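Nisin biosynthesis protein NisC (Lactococcus lactis subsp. lactis, PDB 2G0D) catalyses the cyclisation steps of nisin biosynthesis, adding cysteine thiols of the dehydrated precursor peptide to dehydroamino acids to form its thioether rings. Local coordinates at residues 230-235 / 292-297; 251-256 / 264-269. All coordinates share one frame; numbering follows the deposited sequence.

Interaction 1. Residues 230-235 / 292-297; sequences SALQKI and GLALDN
The turn that carries Leu295 against Leu232 and Gln233 is closed by the carbonyl oxygen of Gly292, which accepts a 2.8 Å hydrogen bond from Asn297 N. A second, weak bond runs inside it from Asp296 N to Leu293 O. With the positive phi of Asp296 (51°), the two make a Schellman motif at the C-terminal end of helix 281-294. Asn297 at once becomes the N-cap of helix 298-314, its OD1 taking the backbone N of Phe300. The chain thus turns sharply from one helix of the alpha-toroid into the next, and Leu295 projects from the bend onto helix 226-242. Leu232 meets it tip to tip: its CD2 stands 4.0 Å from Leu295 CG, and more loosely 4.4 Å from Ala294 CB. The Leu232 side chain leaves its helix with CG opposite the backbone N (chi1 177°), which aims the branch across the gap. Gln233 comes in at a slant from one helical position further on. A bend at chi2 (84°) brings its amide toward Leu295, whose CD1 lies out of the amide plane, 3.6 Å from Gln233 OE1 and 3.8 Å from Gln233 NE2. This is van der Waals packing, since no hydrogen bond joins the segments. Ala216 of helix 208-221 touches both Leu232 and Ala294, while Phe300 packs on both Gln233 and Leu295.

Interaction 2. Residues 251-256 / 264-269; sequences LWKDGL and EKVIRE
Lys253 reaches across to the backbone of Arg268, where its NZ donates a hydrogen bond of 2.7 Å to Arg268 O. The bond is close to linear at the oxygen (C=O...N 157°) and in the carbonyl plane, but the ammonium meets it from the side, so the N-H is bent. The chain leaves the backbone with CG opposite the carbonyl carbon, runs extended at chi2, then kinks at chi3 (65°) before straightening again. Beyond the kink the lysine end lies across the oxygen, which presses Lys253 CE close to Arg268 O, at 3.0 Å. Val266 meets the same end of the lysine tip to tip. Its chi1 of 178° puts CG1 opposite the backbone N, and this methyl rests 3.7 Å from Lys253 CD and 4.1 Å from Lys253 NZ. The lysine follows Trp252 and precedes strand 255-256, which pairs antiparallel with 200-201 in a small two-stranded sheet; after helix 258-263 the chain doubles back as an irregular segment, to which the lysine reaches across. Glu260, on that helix, completes the junction: its OE2 forms a salt bridge with Lys253 NZ and also accepts hydrogen bonds from the backbone N of Ile267 and of Arg268. The same oxygen thus holds the ammonium and two successive backbone N-H groups, which probably sets the position of Arg268 O, and its charge should strengthen the hold on the ammonium. The Arg268 side chain leads away from Lys253, with Ile267 CG2 at the edge of its guanidinium. Trp252 points away from 264-269, its ring edge-to-face with that of Tyr239.

Followed from the N terminus, the chain first passes through 230-235 in helix 226-242, then through 251-256, which leads into strand 255-256. Helix 258-263 comes next, and interaction 2 closes a short loop around it when the chain returns at 264-269. The connection after that includes the zinc ligand Cys278 and runs into helix 281-294, at whose end 292-297 closes the much larger loop of interaction 1. Interaction 2 is therefore nested within interaction 1. Their centres are 22 Å apart and they do not touch; one joins helices of the toroid, the other ties together the peripheral excursion between those helices.

Interaction 1. Residues 230-235 / 292-297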
# COMPACT_ATOMS: atom_id res chain seq x y z
N SER A 230 18.06 -8.37 -9.92
CA SER A 230 19.19 -7.59 -9.44
C SER A 230 18.75 -6.31 -8.74
O SER A 230 19.42 -5.85 -7.82
CB SER A 230 20.20 -7.29 -10.56
OG SER A 230 20.68 -8.49 -11.15
N ALA A 231 17.64 -5.72 -9.17
CA ALA A 231 17.10 -4.53 -8.49
C ALA A 231 16.61 -4.87 -7.08
O ALA A 231 16.85 -4.14 -6.12
CB ALA A 231 15.99 -3.90 -9.30
N LEU A 232 15.92 -6.00 -6.98
CA LEU A 232 15.42 -6.51 -5.70
C LEU A 232 16.56 -6.81 -4.72
O LEU A 232 16.52 -6.38 -3.57
CB LEU A 232 14.60 -7.78 -5.96
CG LEU A 232 14.02 -8.53 -4.76
CD1 LEU A 232 13.18 -7.59 -3.88
CD2 LEU A 232 13.22 -9.76 -5.22
N GLN A 233 17.57 -7.55 -5.20
CA GLN A 233 18.76 -7.86 -4.42
C GLN A 233 19.47 -6.61 -3.89
O GLN A 233 19.80 -6.54 -2.70
CB GLN A 233 19.73 -8.69 -5.26
CG GLN A 233 20.58 -9.62 -4.44
CD GLN A 233 19.88 -10.95 -4.14
OE1 GLN A 233 19.75 -11.33 -2.97
NE2 GLN A 233 19.46 -11.66 -5.18
N LYS A 234 19.70 -5.64 -4.77
CA LYS A 234 20.33 -4.36 -4.42
C LYS A 234 19.55 -3.62 -3.34
O LYS A 234 20.13 -3.10 -2.38
CB LYS A 234 20.49 -3.48 -5.65
CG LYS A 234 21.00 -2.08 -5.33
CD LYS A 234 21.73 -1.43 -6.50
CE LYS A 234 22.22 -0.06 -6.07
NZ LYS A 234 22.65 0.79 -7.21
N ILE A 235 18.23 -3.57 -3.50
CA ILE A 235 17.35 -2.93 -2.52
C ILE A 235 17.53 -3.58 -1.15
O ILE A 235 17.72 -2.89 -0.17
CB ILE A 235 15.87 -2.92 -3.00
CG1 ILE A 235 15.70 -1.94 -4.17
CG2 ILE A 235 14.90 -2.59 -1.83
CD1 ILE A 235 14.33 -1.99 -4.84
N GLY A 292 12.62 -12.63 0.71
CA GLY A 292 12.99 -13.94 1.21
C GLY A 292 12.24 -15.09 0.57
O GLY A 292 12.84 -16.14 0.25
N LEU A 293 10.93 -14.92 0.40
CA LEU A 293 10.12 -15.94 -0.28
C LEU A 293 10.43 -15.96 -1.78
O LEU A 293 10.57 -17.04 -2.34
CB LEU A 293 8.62 -15.79 -0.01
CG LEU A 293 8.18 -15.88 1.47
CD1 LEU A 293 6.71 -15.37 1.64
CD2 LEU A 293 8.37 -17.27 2.08
N ALA A 294 10.55 -14.78 -2.41
CA ALA A 294 10.84 -14.69 -3.86
C ALA A 294 12.23 -15.21 -4.25
O ALA A 294 12.38 -15.81 -5.32
CB ALA A 294 10.67 -13.27 -4.37
N LEU A 295 13.23 -14.93 -3.41
CA LEU A 295 14.64 -15.32 -3.63
C LEU A 295 15.01 -16.66 -2.95
O LEU A 295 16.15 -17.13 -3.04
CB LEU A 295 15.59 -14.19 -3.14
CG LEU A 295 15.44 -12.82 -3.86
CD1 LEU A 295 16.20 -11.69 -3.18
CD2 LEU A 295 15.88 -12.91 -5.34
N ASP A 296 14.03 -17.29 -2.29
CA ASP A 296 14.25 -18.52 -1.53
C ASP A 296 15.43 -18.37 -0.54
O ASP A 296 16.37 -19.17 -0.52
CB ASP A 296 14.40 -19.74 -2.46
CG ASP A 296 14.29 -21.07 -1.71
OD1 ASP A 296 13.66 -21.10 -0.62
OD2 ASP A 296 14.83 -22.09 -2.21
N ASN A 297 15.37 -17.31 0.26
CA ASN A 297 16.39 -17.02 1.25
C ASN A 297 15.76 -17.13 2.64
O ASN A 297 14.89 -16.35 2.99
CB ASN A 297 16.98 -15.63 0.98
CG ASN A 297 18.16 -15.33 1.85
OD1 ASN A 297 18.13 -15.50 3.06
ND2 ASN A 297 19.25 -14.89 1.23

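Interaction 2. Residues 251-256 / 264-269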
# COMPACT_ATOMS: atom_id res chain seq x y z
N LEU A 251 15.82 -1.12 13.17
CA LEU A 251 15.32 0.24 12.89
C LEU A 251 16.05 0.87 11.70
O LEU A 251 17.21 0.55 11.43
CB LEU A 251 15.41 1.15 14.12
CG LEU A 251 14.34 0.92 15.20
CD1 LEU A 251 14.71 1.57 16.50
CD2 LEU A 251 12.90 1.37 14.72
N TRP A 252 15.34 1.72 10.97
CA TRP A 252 15.86 2.40 9.81
C TRP A 252 15.32 3.82 9.84
O TRP A 252 14.14 4.05 10.19
CB TRP A 252 15.37 1.72 8.52
CG TRP A 252 16.07 0.44 8.16
CD1 TRP A 252 17.13 0.31 7.30
CD2 TRP A 252 15.74 -0.90 8.59
NE1 TRP A 252 17.49 -1.02 7.19
CE2 TRP A 252 16.66 -1.78 7.96
CE3 TRP A 252 14.75 -1.44 9.42
CZ2 TRP A 252 16.64 -3.16 8.16
CZ3 TRP A 252 14.72 -2.82 9.63
CH2 TRP A 252 15.68 -3.67 9.01
N LYS A 253 16.17 4.77 9.47
CA LYS A 253 15.73 6.15 9.25
C LYS A 253 14.81 6.19 8.02
O LYS A 253 14.89 5.32 7.14
CB LYS A 253 16.92 7.07 9.01
CG LYS A 253 17.93 7.11 10.15
CD LYS A 253 19.24 7.71 9.69
CE LYS A 253 19.12 9.17 9.30
NZ LYS A 253 20.33 9.58 8.52
N ASP A 254 13.97 7.22 7.96
CA ASP A 254 13.02 7.40 6.86
C ASP A 254 13.74 7.70 5.56
O ASP A 254 13.23 7.40 4.48
CB ASP A 254 12.09 8.59 7.15
CG ASP A 254 10.98 8.28 8.14
OD1 ASP A 254 10.94 7.17 8.73
OD2 ASP A 254 10.13 9.18 8.33
N GLY A 255 14.91 8.31 5.66
CA GLY A 255 15.67 8.75 4.49
C GLY A 255 17.17 8.67 4.72
O GLY A 255 17.62 8.82 5.86
N LEU A 256 17.92 8.41 3.64
CA LEU A 256 19.39 8.36 3.67
C LEU A 256 19.94 9.42 2.74
O LEU A 256 19.50 9.54 1.60
CB LEU A 256 19.92 6.98 3.24
CG LEU A 256 19.53 5.77 4.08
CD1 LEU A 256 20.03 4.50 3.44
CD2 LEU A 256 19.99 5.86 5.54
N GLU A 264 28.60 4.75 3.10
CA GLU A 264 28.03 3.42 3.37
C GLU A 264 27.77 3.18 4.87
O GLU A 264 27.59 2.03 5.29
CB GLU A 264 28.87 2.28 2.78
CG GLU A 264 28.96 2.23 1.25
CD GLU A 264 30.22 1.52 0.77
OE1 GLU A 264 30.79 0.73 1.55
OE2 GLU A 264 30.65 1.75 -0.39
N LYS A 265 27.76 4.25 5.66
CA LYS A 265 27.22 4.18 7.02
C LYS A 265 26.20 5.30 7.21
O LYS A 265 26.24 6.31 6.51
CB LYS A 265 28.29 4.33 8.12
CG LYS A 265 29.73 4.04 7.78
CD LYS A 265 30.59 4.43 8.99
CE LYS A 265 32.07 4.54 8.66
NZ LYS A 265 32.72 3.20 8.64
N VAL A 266 25.30 5.13 8.18
CA VAL A 266 24.54 6.24 8.74
C VAL A 266 25.54 7.22 9.39
O VAL A 266 26.51 6.80 10.03
CB VAL A 266 23.51 5.76 9.79
CG1 VAL A 266 22.75 6.93 10.40
CG2 VAL A 266 22.52 4.78 9.16
N ILE A 267 25.29 8.52 9.22
CA ILE A 267 26.10 9.57 9.85
C ILE A 267 25.25 10.34 10.86
O ILE A 267 25.62 10.45 12.04
CB ILE A 267 26.73 10.55 8.80
CG1 ILE A 267 27.48 9.78 7.70
CG2 ILE A 267 27.67 11.55 9.50
CD1 ILE A 267 28.01 10.65 6.54
N ARG A 268 24.13 10.89 10.40
CA ARG A 268 23.26 11.67 11.27
C ARG A 268 22.10 10.80 11.71
O ARG A 268 21.47 10.13 10.88
CB ARG A 268 22.73 12.93 10.56
CG ARG A 268 23.79 13.83 9.89
CD ARG A 268 24.82 14.35 10.87
NE ARG A 268 25.33 15.67 10.52
CZ ARG A 268 26.50 15.92 9.93
NH1 ARG A 268 27.33 14.93 9.60
NH2 ARG A 268 26.85 17.18 9.67
N GLU A 269 21.84 10.80 13.01
CA GLU A 269 20.68 10.14 13.58
C GLU A 269 19.40 10.87 13.18
O GLU A 269 19.42 12.09 12.93
CB GLU A 269 20.79 10.04 15.11
CG GLU A 269 20.72 11.37 15.85
CD GLU A 269 20.66 11.21 17.36
OE1 GLU A 269 20.73 10.07 17.87
OE2 GLU A 269 20.54 12.24 18.06